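Local coordinates for hydrolase family protein (Deinococcus radiodurans R1, PDB 3CNH), which is a predicted hydrolase of the haloacid dehalogenase-like superfamily, probably acting as a phosphatase, at residues G12-T17 against V164-Q169; P89-L94 against V182-A187; M104-N109 against F131-A136; M146-L151 against R175-H180. All blocks are in the same frame, centred on the assembly; numbering follows the deposited sequence.

Contact 1 (G12-T17 against V164-Q169); sequences GGVLLT and VDDRLQ. With NA (sodium ion), chain C; PO4 (phosphate ion), chain D.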
loop_
_atom_site.group_PDB
_atom_site.type_symbol
_atom_site.label_atom_id
_atom_site.label_comp_id
_atom_site.label_asym_id
_atom_site.label_seq_id
_atom_site.Cartn_x
_atom_site.Cartn_y
_atom_site.Cartn_z
ATOM N N GLY A 12 2.708 1.735 -1.025
ATOM C CA GLY A 12 4.045 1.095 -1.026
ATOM C C GLY A 12 4.663 0.971 -2.408
ATOM O O GLY A 12 4.058 0.397 -3.309
ATOM N N GLY A 13 5.871 1.482 -2.542
ATOM C CA GLY A 13 6.619 1.489 -3.790
ATOM C C GLY A 13 6.273 2.618 -4.733
ATOM O O GLY A 13 6.837 2.724 -5.832
ATOM N N VAL A 14 5.363 3.465 -4.274
ATOM C CA VAL A 14 4.902 4.616 -5.063
ATOM C C VAL A 14 5.081 5.903 -4.257
ATOM O O VAL A 14 6.004 6.703 -4.505
ATOM C CB VAL A 14 3.459 4.408 -5.547
ATOM C CG1 VAL A 14 2.906 5.613 -6.298
ATOM C CG2 VAL A 14 3.376 3.174 -6.472
ATOM N N LEU A 15 4.227 6.059 -3.256
ATOM C CA LEU A 15 4.270 7.247 -2.382
ATOM C C LEU A 15 5.321 7.126 -1.281
ATOM O O LEU A 15 5.980 8.082 -0.878
ATOM C CB LEU A 15 2.900 7.479 -1.746
ATOM C CG LEU A 15 1.790 7.860 -2.739
ATOM C CD1 LEU A 15 0.418 7.821 -2.057
ATOM C CD2 LEU A 15 2.089 9.218 -3.380
ATOM N N LEU A 16 5.433 5.915 -0.791
ATOM C CA LEU A 16 6.381 5.549 0.270
ATOM C C LEU A 16 7.073 4.273 -0.115
ATOM O O LEU A 16 6.702 3.608 -1.079
ATOM C CB LEU A 16 5.639 5.300 1.594
ATOM C CG LEU A 16 4.688 6.390 2.154
ATOM C CD1 LEU A 16 3.961 5.873 3.418
ATOM C CD2 LEU A 16 5.411 7.703 2.411
ATOM N N THR A 17 8.080 3.936 0.666
ATOM C CA THR A 17 8.711 2.623 0.524
ATOM C C THR A 17 7.662 1.581 0.916
ATOM O O THR A 17 6.623 1.896 1.479
ATOM C CB THR A 17 9.925 2.458 1.473
ATOM O OG1 THR A 17 9.507 2.707 2.823
ATOM C CG2 THR A 17 11.034 3.394 1.083
ATOM N N VAL A 164 -2.704 3.923 -10.168
ATOM C CA VAL A 164 -1.259 4.088 -10.170
ATOM C C VAL A 164 -0.648 3.042 -9.229
ATOM O O VAL A 164 -0.926 3.043 -8.023
ATOM C CB VAL A 164 -0.836 5.488 -9.693
ATOM C CG1 VAL A 164 0.684 5.597 -9.657
ATOM C CG2 VAL A 164 -1.483 6.635 -10.584
ATOM N N ASP A 165 0.172 2.168 -9.786
ATOM C CA ASP A 165 0.782 1.049 -8.997
ATOM C C ASP A 165 2.157 0.780 -9.539
ATOM O O ASP A 165 2.414 1.018 -10.699
ATOM C CB ASP A 165 -0.087 -0.200 -9.088
ATOM C CG ASP A 165 0.172 -1.207 -7.959
ATOM O OD1 ASP A 165 1.214 -1.936 -7.993
ATOM O OD2 ASP A 165 -0.724 -1.308 -7.091
ATOM N N ASP A 166 3.043 0.225 -8.717
ATOM C CA ASP A 166 4.393 -0.068 -9.227
ATOM C C ASP A 166 4.520 -1.433 -9.833
ATOM O O ASP A 166 5.526 -1.726 -10.456
ATOM C CB ASP A 166 5.531 0.149 -8.221
ATOM C CG ASP A 166 5.453 -0.715 -7.021
ATOM O OD1 ASP A 166 4.338 -1.065 -6.603
ATOM O OD2 ASP A 166 6.512 -0.982 -6.445
ATOM N N ARG A 167 3.497 -2.264 -9.629
ATOM C CA ARG A 167 3.521 -3.638 -10.149
ATOM C C ARG A 167 2.644 -3.785 -11.391
ATOM O O ARG A 167 1.451 -3.505 -11.355
ATOM C CB ARG A 167 3.057 -4.628 -9.067
ATOM C CG ARG A 167 3.885 -4.558 -7.803
ATOM C CD ARG A 167 3.411 -5.571 -6.746
ATOM N NE ARG A 167 3.880 -5.246 -5.391
ATOM C CZ ARG A 167 4.836 -5.913 -4.759
ATOM N NH1 ARG A 167 5.398 -6.959 -5.330
ATOM N NH2 ARG A 167 5.201 -5.543 -3.542
ATOM N N LEU A 168 3.246 -4.335 -12.440
ATOM C CA LEU A 168 2.559 -4.574 -13.703
ATOM C C LEU A 168 1.312 -5.439 -13.498
ATOM O O LEU A 168 0.287 -5.178 -14.093
ATOM C CB LEU A 168 3.465 -5.228 -14.721
ATOM C CG LEU A 168 2.836 -5.516 -16.080
ATOM C CD1 LEU A 168 2.404 -4.244 -16.823
ATOM C CD2 LEU A 168 3.856 -6.339 -16.872
ATOM N N GLN A 169 1.425 -6.476 -12.678
ATOM C CA GLN A 169 0.255 -7.348 -12.455
ATOM C C GLN A 169 -0.948 -6.555 -11.947
ATOM O O GLN A 169 -2.111 -6.818 -12.332
ATOM C CB GLN A 169 0.603 -8.485 -11.491
ATOM C CG GLN A 169 -0.504 -9.516 -11.254
ATOM C CD GLN A 169 -0.010 -10.653 -10.343
ATOM O OE1 GLN A 169 1.170 -10.660 -9.963
ATOM N NE2 GLN A 169 -0.894 -11.592 -9.974
HETATM NA NA NA C . 3.238 -1.307 -4.586
HETATM P P PO4 D . 0.739 -1.412 -1.317
HETATM O O1 PO4 D . -0.471 -1.935 -1.943
HETATM O O2 PO4 D . 1.885 -1.407 -2.336
HETATM O O3 PO4 D . 0.593 -0.086 -0.553
HETATM O O4 PO4 D . 1.293 -2.373 -0.266
HETATM O O HOH W 1 8.694 0.860 -6.790
HETATM O O HOH W 2 2.042 -2.967 -5.531
HETATM O O HOH W 3 5.074 -2.474 -3.734
#

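Contact 2 (P89-L94 against V182-A187); sequences PEVLAL and VQCVDA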
loop_
_atom_site.group_PDB
_atom_site.type_symbol
_atom_site.label_atom_id
_atom_site.label_comp_id
_atom_site.label_asym_id
_atom_site.label_seq_id
_atom_site.Cartn_x
_atom_site.Cartn_y
_atom_site.Cartn_z
ATOM N N PRO A 89 10.161 10.985 -1.969
ATOM C CA PRO A 89 9.942 12.399 -2.105
ATOM C C PRO A 89 9.382 12.947 -3.396
ATOM O O PRO A 89 8.482 13.769 -3.361
ATOM C CB PRO A 89 11.320 13.002 -1.809
ATOM C CG PRO A 89 12.043 11.973 -1.041
ATOM C CD PRO A 89 11.549 10.682 -1.554
ATOM N N GLU A 90 9.918 12.507 -4.520
ATOM C CA GLU A 90 9.481 13.074 -5.798
ATOM C C GLU A 90 8.043 12.683 -6.147
ATOM O O GLU A 90 7.268 13.505 -6.655
ATOM C CB GLU A 90 10.437 12.719 -6.943
ATOM C CG GLU A 90 11.880 13.180 -6.751
ATOM C CD GLU A 90 12.824 12.620 -7.831
ATOM O OE1 GLU A 90 12.453 11.646 -8.541
ATOM O OE2 GLU A 90 13.949 13.146 -7.964
ATOM N N VAL A 91 7.697 11.436 -5.889
ATOM C CA VAL A 91 6.336 10.948 -6.206
ATOM C C VAL A 91 5.338 11.575 -5.234
ATOM O O VAL A 91 4.228 11.992 -5.587
ATOM C CB VAL A 91 6.235 9.438 -6.279
ATOM C CG1 VAL A 91 4.787 9.051 -6.473
ATOM C CG2 VAL A 91 7.099 8.939 -7.417
ATOM N N LEU A 92 5.756 11.655 -3.986
ATOM C CA LEU A 92 4.945 12.349 -2.960
ATOM C C LEU A 92 4.609 13.729 -3.355
ATOM O O LEU A 92 3.476 14.190 -3.244
ATOM C CB LEU A 92 5.674 12.492 -1.634
ATOM C CG LEU A 92 5.481 11.297 -0.742
ATOM C CD1 LEU A 92 6.398 11.340 0.446
ATOM C CD2 LEU A 92 4.029 11.244 -0.294
ATOM N N ALA A 93 5.627 14.438 -3.813
ATOM C CA ALA A 93 5.460 15.817 -4.203
ATOM C C ALA A 93 4.474 15.941 -5.359
ATOM O O ALA A 93 3.666 16.856 -5.422
ATOM C CB ALA A 93 6.821 16.466 -4.573
ATOM N N LEU A 94 4.556 15.000 -6.279
ATOM C CA LEU A 94 3.660 15.000 -7.454
ATOM C C LEU A 94 2.214 14.809 -6.994
ATOM O O LEU A 94 1.275 15.507 -7.407
ATOM C CB LEU A 94 4.041 13.864 -8.412
ATOM C CG LEU A 94 3.090 13.565 -9.573
ATOM C CD1 LEU A 94 2.882 14.753 -10.489
ATOM C CD2 LEU A 94 3.580 12.326 -10.376
ATOM N N VAL A 182 -1.552 3.373 -14.883
ATOM C CA VAL A 182 -0.156 3.680 -15.187
ATOM C C VAL A 182 0.764 3.021 -14.185
ATOM O O VAL A 182 0.524 3.114 -12.987
ATOM C CB VAL A 182 0.130 5.186 -15.097
ATOM C CG1 VAL A 182 1.593 5.449 -15.447
ATOM C CG2 VAL A 182 -0.803 5.963 -16.070
ATOM N N GLN A 183 1.786 2.345 -14.684
ATOM C CA GLN A 183 2.808 1.756 -13.830
ATOM C C GLN A 183 3.794 2.824 -13.385
ATOM O O GLN A 183 4.413 3.478 -14.195
ATOM C CB GLN A 183 3.576 0.655 -14.534
ATOM C CG GLN A 183 4.424 -0.156 -13.576
ATOM C CD GLN A 183 5.137 -1.307 -14.245
ATOM O OE1 GLN A 183 4.967 -1.536 -15.444
ATOM N NE2 GLN A 183 5.926 -2.064 -13.475
ATOM N N CYS A 184 3.921 3.005 -12.087
ATOM C CA CYS A 184 4.817 4.027 -11.536
ATOM C C CYS A 184 6.255 3.535 -11.513
ATOM O O CYS A 184 6.565 2.523 -10.847
ATOM C CB CYS A 184 4.399 4.407 -10.117
ATOM S SG CYS A 184 5.485 5.676 -9.377
ATOM N N VAL A 185 7.072 4.165 -12.343
ATOM C CA VAL A 185 8.511 3.899 -12.421
ATOM C C VAL A 185 9.250 5.041 -11.731
ATOM O O VAL A 185 10.099 4.833 -10.873
ATOM C CB VAL A 185 8.980 3.770 -13.859
ATOM C CG1 VAL A 185 10.502 3.673 -13.924
ATOM C CG2 VAL A 185 8.340 2.507 -14.463
ATOM N N ASP A 186 8.926 6.253 -12.140
ATOM C CA ASP A 186 9.451 7.446 -11.462
ATOM C C ASP A 186 8.535 8.636 -11.633
ATOM O O ASP A 186 7.618 8.623 -12.444
ATOM C CB ASP A 186 10.884 7.780 -11.862
ATOM C CG ASP A 186 11.047 8.060 -13.345
ATOM O OD1 ASP A 186 10.491 9.047 -13.867
ATOM O OD2 ASP A 186 11.800 7.302 -13.997
ATOM N N ALA A 187 8.811 9.660 -10.842
ATOM C CA ALA A 187 7.929 10.821 -10.778
ATOM C C ALA A 187 7.762 11.490 -12.143
ATOM O O ALA A 187 6.672 11.886 -12.512
ATOM C CB ALA A 187 8.432 11.849 -9.726
HETATM O O HOH W 4 10.867 9.400 -8.660
HETATM O O HOH W 5 11.600 11.572 -11.792
#

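Contact 3 (M104-N109 against F131-A136); sequences MYSLNN and FFTSSA. With PO4 (phosphate ion), chain D.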
loop_
_atom_site.group_PDB
_atom_site.type_symbol
_atom_site.label_atom_id
_atom_site.label_comp_id
_atom_site.label_asym_id
_atom_site.label_seq_id
_atom_site.Cartn_x
_atom_site.Cartn_y
_atom_site.Cartn_z
HETATM N N MSE A 104 -8.669 12.061 -5.170
HETATM C CA MSE A 104 -7.753 10.934 -5.143
HETATM C C MSE A 104 -7.952 10.093 -3.899
HETATM O O MSE A 104 -8.310 10.581 -2.832
HETATM C CB MSE A 104 -6.306 11.441 -5.257
HETATM C CG MSE A 104 -6.148 12.492 -6.331
HETATM SE SE MSE A 104 -4.305 12.870 -6.841
HETATM C CE MSE A 104 -3.578 12.884 -5.041
ATOM N N TYR A 105 -7.666 8.812 -4.056
ATOM C CA TYR A 105 -7.910 7.812 -3.015
ATOM C C TYR A 105 -6.787 6.789 -3.027
ATOM O O TYR A 105 -6.122 6.619 -4.042
ATOM C CB TYR A 105 -9.224 7.065 -3.339
ATOM C CG TYR A 105 -10.405 7.959 -3.643
ATOM C CD1 TYR A 105 -10.628 8.433 -4.915
ATOM C CD2 TYR A 105 -11.283 8.341 -2.651
ATOM C CE1 TYR A 105 -11.690 9.300 -5.178
ATOM C CE2 TYR A 105 -12.358 9.162 -2.897
ATOM C CZ TYR A 105 -12.569 9.648 -4.174
ATOM O OH TYR A 105 -13.635 10.505 -4.434
ATOM N N SER A 106 -6.544 6.149 -1.888
ATOM C CA SER A 106 -5.599 5.011 -1.914
ATOM C C SER A 106 -6.363 3.775 -2.295
ATOM O O SER A 106 -7.568 3.626 -2.028
ATOM C CB SER A 106 -4.847 4.760 -0.583
ATOM O OG SER A 106 -5.618 3.986 0.329
ATOM N N LEU A 107 -5.609 2.856 -2.870
ATOM C CA LEU A 107 -6.097 1.487 -3.136
ATOM C C LEU A 107 -4.857 0.632 -2.918
ATOM O O LEU A 107 -3.964 0.586 -3.762
ATOM C CB LEU A 107 -6.686 1.336 -4.542
ATOM C CG LEU A 107 -7.396 0.008 -4.767
ATOM C CD1 LEU A 107 -8.699 -0.066 -3.938
ATOM C CD2 LEU A 107 -7.734 -0.276 -6.233
ATOM N N ASN A 108 -4.754 0.076 -1.721
ATOM C CA ASN A 108 -3.481 -0.488 -1.274
ATOM C C ASN A 108 -3.622 -1.607 -0.309
ATOM O O ASN A 108 -4.665 -1.771 0.334
ATOM C CB ASN A 108 -2.630 0.614 -0.602
ATOM C CG ASN A 108 -3.173 1.046 0.767
ATOM O OD1 ASN A 108 -4.300 1.538 0.888
ATOM N ND2 ASN A 108 -2.347 0.877 1.811
ATOM N N ASN A 109 -2.589 -2.435 -0.309
ATOM C CA ASN A 109 -2.506 -3.578 0.615
ATOM C C ASN A 109 -1.596 -3.268 1.791
ATOM O O ASN A 109 -0.410 -2.989 1.632
ATOM C CB ASN A 109 -1.928 -4.805 -0.082
ATOM C CG ASN A 109 -2.800 -5.330 -1.234
ATOM O OD1 ASN A 109 -3.981 -4.947 -1.391
ATOM N ND2 ASN A 109 -2.227 -6.286 -2.016
ATOM N N PHE A 131 -9.095 5.887 2.069
ATOM C CA PHE A 131 -8.074 4.872 1.998
ATOM C C PHE A 131 -8.712 3.500 1.855
ATOM O O PHE A 131 -9.138 2.914 2.832
ATOM C CB PHE A 131 -7.182 4.928 3.240
ATOM C CG PHE A 131 -6.334 6.173 3.301
ATOM C CD1 PHE A 131 -6.861 7.359 3.769
ATOM C CD2 PHE A 131 -5.034 6.147 2.828
ATOM C CE1 PHE A 131 -6.093 8.508 3.790
ATOM C CE2 PHE A 131 -4.242 7.276 2.832
ATOM C CZ PHE A 131 -4.787 8.488 3.280
ATOM N N PHE A 132 -8.767 3.029 0.615
ATOM C CA PHE A 132 -9.386 1.731 0.299
ATOM C C PHE A 132 -8.303 0.679 0.456
ATOM O O PHE A 132 -7.673 0.225 -0.487
ATOM C CB PHE A 132 -10.011 1.763 -1.099
ATOM C CG PHE A 132 -10.988 2.892 -1.279
ATOM C CD1 PHE A 132 -11.908 3.200 -0.313
ATOM C CD2 PHE A 132 -10.973 3.636 -2.439
ATOM C CE1 PHE A 132 -12.813 4.270 -0.484
ATOM C CE2 PHE A 132 -11.899 4.700 -2.627
ATOM C CZ PHE A 132 -12.792 5.024 -1.636
ATOM N N THR A 133 -8.106 0.351 1.718
ATOM C CA THR A 133 -7.016 -0.499 2.165
ATOM C C THR A 133 -7.484 -1.917 2.459
ATOM O O THR A 133 -8.566 -2.138 3.017
ATOM C CB THR A 133 -6.357 0.088 3.394
ATOM O OG1 THR A 133 -5.960 1.449 3.142
ATOM C CG2 THR A 133 -5.151 -0.768 3.828
ATOM N N SER A 134 -6.635 -2.871 2.111
ATOM C CA SER A 134 -6.989 -4.294 2.263
ATOM C C SER A 134 -7.484 -4.689 3.641
ATOM O O SER A 134 -8.398 -5.490 3.779
ATOM C CB SER A 134 -5.799 -5.198 1.908
ATOM O OG SER A 134 -4.663 -4.871 2.702
ATOM N N SER A 135 -6.835 -4.138 4.648
ATOM C CA SER A 135 -7.120 -4.497 6.060
ATOM C C SER A 135 -8.445 -3.929 6.531
ATOM O O SER A 135 -9.016 -4.385 7.511
ATOM C CB SER A 135 -5.958 -4.124 6.964
ATOM O OG SER A 135 -5.620 -2.749 6.845
ATOM N N ALA A 136 -8.927 -2.923 5.818
ATOM C CA ALA A 136 -10.246 -2.366 6.110
ATOM C C ALA A 136 -11.372 -3.081 5.362
ATOM O O ALA A 136 -12.465 -3.229 5.873
ATOM C CB ALA A 136 -10.273 -0.857 5.773
HETATM P P PO4 D . 0.739 -1.412 -1.317
HETATM O O1 PO4 D . -0.471 -1.935 -1.943
HETATM O O2 PO4 D . 1.885 -1.407 -2.336
HETATM O O3 PO4 D . 0.593 -0.086 -0.553
HETATM O O4 PO4 D . 1.293 -2.373 -0.266
#

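Contact 4 (M146-L151 against R175-H180); sequences MYRLGL and RAVGMH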
loop_
_atom_site.group_PDB
_atom_site.type_symbol
_atom_site.label_atom_id
_atom_site.label_comp_id
_atom_site.label_asym_id
_atom_site.label_seq_id
_atom_site.Cartn_x
_atom_site.Cartn_y
_atom_site.Cartn_z
HETATM N N MSE A 146 -11.203 -6.087 -5.732
HETATM C CA MSE A 146 -10.689 -4.911 -4.979
HETATM C C MSE A 146 -10.859 -3.644 -5.815
HETATM O O MSE A 146 -11.255 -2.585 -5.329
HETATM C CB MSE A 146 -9.232 -5.104 -4.641
HETATM C CG MSE A 146 -8.533 -3.974 -4.052
HETATM SE SE MSE A 146 -9.328 -3.461 -2.323
HETATM C CE MSE A 146 -7.653 -2.992 -1.332
ATOM N N TYR A 147 -10.508 -3.768 -7.084
ATOM C CA TYR A 147 -10.596 -2.618 -7.995
ATOM C C TYR A 147 -12.054 -2.179 -8.133
ATOM O O TYR A 147 -12.386 -0.986 -8.075
ATOM C CB TYR A 147 -9.943 -2.932 -9.365
ATOM C CG TYR A 147 -8.477 -3.190 -9.247
ATOM C CD1 TYR A 147 -7.586 -2.168 -9.044
ATOM C CD2 TYR A 147 -7.980 -4.511 -9.202
ATOM C CE1 TYR A 147 -6.230 -2.419 -8.876
ATOM C CE2 TYR A 147 -6.626 -4.751 -9.049
ATOM C CZ TYR A 147 -5.765 -3.720 -8.887
ATOM O OH TYR A 147 -4.425 -4.004 -8.713
ATOM N N ARG A 148 -12.915 -3.159 -8.312
ATOM C CA ARG A 148 -14.350 -2.896 -8.473
ATOM C C ARG A 148 -14.916 -2.239 -7.213
ATOM O O ARG A 148 -15.744 -1.352 -7.271
ATOM C CB ARG A 148 -15.125 -4.166 -8.862
ATOM C CG ARG A 148 -14.691 -4.711 -10.239
ATOM C CD ARG A 148 -15.600 -5.780 -10.831
ATOM N NE ARG A 148 -15.373 -5.867 -12.277
ATOM C CZ ARG A 148 -14.710 -6.851 -12.869
ATOM N NH1 ARG A 148 -14.284 -7.886 -12.171
ATOM N NH2 ARG A 148 -14.535 -6.828 -14.175
ATOM N N LEU A 149 -14.431 -2.690 -6.071
ATOM C CA LEU A 149 -14.910 -2.139 -4.781
ATOM C C LEU A 149 -14.505 -0.676 -4.658
ATOM O O LEU A 149 -15.278 0.209 -4.265
ATOM C CB LEU A 149 -14.371 -2.976 -3.630
ATOM C CG LEU A 149 -14.834 -2.564 -2.238
ATOM C CD1 LEU A 149 -16.372 -2.354 -2.124
ATOM C CD2 LEU A 149 -14.278 -3.614 -1.242
ATOM N N GLY A 150 -13.296 -0.385 -5.088
ATOM C CA GLY A 150 -12.783 0.990 -5.011
ATOM C C GLY A 150 -13.646 1.926 -5.861
ATOM O O GLY A 150 -14.040 3.019 -5.452
ATOM N N LEU A 151 -13.944 1.451 -7.064
ATOM C CA LEU A 151 -14.791 2.183 -7.995
ATOM C C LEU A 151 -16.189 2.411 -7.405
ATOM O O LEU A 151 -16.780 3.504 -7.508
ATOM C CB LEU A 151 -14.919 1.439 -9.336
ATOM C CG LEU A 151 -13.632 1.412 -10.157
ATOM C CD1 LEU A 151 -13.816 0.511 -11.380
ATOM C CD2 LEU A 151 -13.141 2.833 -10.566
ATOM N N ARG A 175 -6.749 -2.549 -15.413
ATOM C CA ARG A 175 -7.217 -2.370 -16.794
ATOM C C ARG A 175 -8.272 -3.418 -17.177
ATOM O O ARG A 175 -9.177 -3.136 -17.987
ATOM C CB ARG A 175 -6.061 -2.424 -17.774
ATOM C CG ARG A 175 -5.110 -1.245 -17.600
ATOM C CD ARG A 175 -3.920 -1.429 -18.498
ATOM N NE ARG A 175 -3.118 -0.216 -18.498
ATOM C CZ ARG A 175 -1.843 -0.184 -18.821
ATOM N NH1 ARG A 175 -1.206 -1.296 -19.121
ATOM N NH2 ARG A 175 -1.195 0.962 -18.768
ATOM N N ALA A 176 -8.158 -4.588 -16.571
ATOM C CA ALA A 176 -9.063 -5.712 -16.901
ATOM C C ALA A 176 -10.479 -5.436 -16.421
ATOM O O ALA A 176 -11.426 -6.048 -16.921
ATOM C CB ALA A 176 -8.560 -7.066 -16.322
ATOM N N VAL A 177 -10.617 -4.536 -15.451
ATOM C CA VAL A 177 -11.966 -4.144 -14.949
ATOM C C VAL A 177 -12.461 -2.870 -15.623
ATOM O O VAL A 177 -13.555 -2.373 -15.360
ATOM C CB VAL A 177 -12.084 -4.031 -13.411
ATOM C CG1 VAL A 177 -11.573 -5.363 -12.737
ATOM C CG2 VAL A 177 -11.391 -2.788 -12.858
ATOM N N GLY A 178 -11.632 -2.365 -16.525
ATOM C CA GLY A 178 -11.972 -1.193 -17.327
ATOM C C GLY A 178 -11.362 0.137 -16.946
ATOM O O GLY A 178 -11.669 1.166 -17.538
HETATM N N MSE A 179 -10.533 0.128 -15.931
HETATM C CA MSE A 179 -9.862 1.351 -15.457
HETATM C C MSE A 179 -8.679 1.705 -16.338
HETATM O O MSE A 179 -8.102 0.848 -17.013
HETATM C CB MSE A 179 -9.313 1.186 -14.014
HETATM C CG MSE A 179 -10.387 1.002 -12.970
HETATM SE SE MSE A 179 -9.578 0.568 -11.297
HETATM C CE MSE A 179 -9.038 2.247 -10.714
ATOM N N HIS A 180 -8.347 2.991 -16.353
ATOM C CA HIS A 180 -7.048 3.368 -16.863
ATOM C C HIS A 180 -6.049 3.028 -15.775
ATOM O O HIS A 180 -6.385 2.910 -14.605
ATOM C CB HIS A 180 -6.974 4.843 -17.153
ATOM C CG HIS A 180 -7.901 5.264 -18.238
ATOM N ND1 HIS A 180 -7.647 4.997 -19.566
ATOM C CD2 HIS A 180 -9.084 5.926 -18.200
ATOM C CE1 HIS A 180 -8.637 5.477 -20.301
ATOM N NE2 HIS A 180 -9.527 6.034 -19.498
HETATM O O HOH W 6 -15.720 -3.251 -13.991
#

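Contact 1 (G12-T17 against V164-Q169)
Gly12 and Asp166 meet through a bound sodium ion in a metal-bridged, partly buried contact between the loop after strand 6-9 and the C-terminal end of strand 161-165. This is the active-site end of the Rossmann-like HAD fold. The loop sits where the first HAD motif does; Asp165 and Asp166 form the acidic pair typical of the fourth. No direct hydrogen bond joins the segments. Gly12 O binds the sodium at 2.3 Å. Asp166 OD1 binds it at the same length. Asp10, a phosphate oxygen and two waters complete the shell. The phosphate, probably from the crystallisation liquor, also accepts from Gly12 N at its O3 (2.8 Å). The site is consistent with where a HAD phosphatase holds its metal and phosphoryl group.

Asp166 has CG between its backbone N and carbonyl carbon (chi1 62°), and its OD1 ends on the ion. Its OD2 comes 3.6 Å from Gly13 CA. Gly13 has a positive phi, which favours glycine. Beside the polar site the contact is apolar. Val14 CG1 meets Val164 CG1 at 4.0 Å, while Val14 CG2 lies 3.7 Å from Asp166 N. Asp165 does not bind the ion directly. Its OD1 forms an Asx turn, accepting from Arg167 N at 2.8 Å through the lone pair away from OD2. The same OD1 accepts from a sodium-bound water, which in turn takes the N-H of Arg167 NE in the guanidinium plane.

Contact 2 (P89-L94 against V182-A187)
The carboxylate of Glu90 is the flat group that reaches Ala187, and no ring takes part. Its contacts are to water and a methyl rather than to another flat group. OE1 accepts from a water at 2.8 Å, and that water takes the N-H of Ala187 at 3.0 Å. A second water joins OE1 to Asp186 OD1 by weak bonds only. Both carboxylates are probably negative, and Glu90 OE1 stays 6.2 Å from Asp186 OD1, not in contact. The main partner of Asp186 OD1 is Gln189 N, which it caps.

The rest is apolar packing around Ala187. Its CB lies 3.5 Å from Glu90 CB. Val91 CG2 sits beside the backbone N of its own residue, anti to the carbonyl carbon. It touches Ala187 CB at 3.9 Å. Cys184 SG, anti to its backbone N (chi1 180°), reaches Val91 CG2 at 4.1 Å. One turn further along the helix, Leu94 CD2 lies 3.8 Å from Ala187 O. Val91 and Cys184 are buried and both also rest on Val14, so the apolar side faces inward while Glu90 is exposed.

The contact sets helix 89-98 against the turn that leaves strand 180-183, an edge strand within this chain, and starts helix 187-196. It is helix packing at one flank of a Rossmann-like HAD sheet, with Asp186 as the N-cap.

Contact 3 (M104-N109 against F131-A136)
Asn108 and Thr133 share the central side-chain bond of this buried strand pair. Thr133 OG1 donates to Asn108 OD1 at 2.8 Å. Ser106 OG donates to the same oxygen, also at 2.8 Å, from the opposite face of the amide plane. Two hydroxyls thus grip OD1. The Ser106 donor stands well above the plane; the Thr133 donor is tilted from it only modestly. Asn108 has CG between its backbone N and carbonyl carbon (chi1 71°). The other end of its amide is satisfied by Asn115, to which ND2 donates.

Backbone bonds join the strands as well. Phe132 N donates to Ser106 O at 3.0 Å, and Asn108 N to Phe132 O at 3.2 Å. Ser134 N, at the start of helix 134-137, donates to Asn108 O at 2.9 Å. Strands 103-108 and 131-133 are parallel. They are the two strands of a beta-alpha-beta crossover through helix 112-122 in the Rossmann-like HAD sheet. On the face with Leu107 and Phe132 the packing is apolar. Tyr105 CB touches Phe132 CE2 at 3.6 Å. The two rings run side by side, with planes at 16°, but are slid apart and barely overlap. Leu107 CD1 meets Phe132 CB at 3.6 Å.

Past the strand end, Ser134 OG bonds to Glu51 O and Glu110 N, and Asn109 ND2 donates to Lys141 O. Asn109 N donates to phosphate O1 at 2.7 Å in a nearly straight bond, 174° at the hydrogen.

Contact 4 (M146-L151 against R175-H180)
Val177 packs against Tyr147, Arg148 and Leu151, and the contact divides into a buried apolar side and a wetter outer side. On the buried side Val177 CG2 touches Tyr147 CB at 3.8 Å. Met179, a selenomethionine, comes in next to it. Its SE lies 4.0 Å from Tyr147 CB. The same atom makes a Met-aromatic contact, 5.2 Å from the centroid of the Tyr147 ring and oblique to it. The two side chains cross at about a right angle. Leu151 runs past Met179 in the opposite direction, with CD1 3.8 Å from Met179 CG. Met179 bends at its last torsion (chi3 80°), and its CE then touches Leu151 CD2. Ala161 of the neighbouring strand 161-165 also touches both Leu151 and Met179.

The outer side is carried by Arg148, an exposed residue that was modelled in two conformers, so this part of the contact is less certain. In the conformer described here its chain is extended from CG to NE, and the guanidinium covers Val177. Val177 CG1 sits 3.5 Å from Arg148 CZ, over the centre of one guanidinium face. A water in the plane at the edge takes the N-H of Arg148 NE at 3.1 Å. It donates a hydrogen bond to Val177 O at 2.7 Å.

The contact packs helix 144-154 against the end of helix 168-176, on the same side of a Rossmann-like HAD sheet. The second helix ends in a Schellman motif, with Gly178 at positive phi, before the chain enters strand 180-183.

How the contacts relate
Contacts 1 and 3 lie nearest the centre of the chain and both touch the phosphate. Contact 3 is buried; the others are partly buried, and 2 and 4 include exposed residues. Contact 1 is built on metal coordination, contact 3 on parallel-strand hydrogen bonds. Contacts 2 and 4 pack a helix against a turn further out, apolar inside and water-bridged outside. Contacts 1 and 2 join directly: Asp165 O probably accepts from Cys184 N, across neighbouring strands. Contacts 3 and 4 touch where Leu107 CD2 meets Tyr147 CD1 and Met146 CE packs on Phe132 O. The segments of contacts 1 and 4 include the two ends of helix 168-176. Contacts 2 and 4 adjoin only in sequence, through strand 180-183.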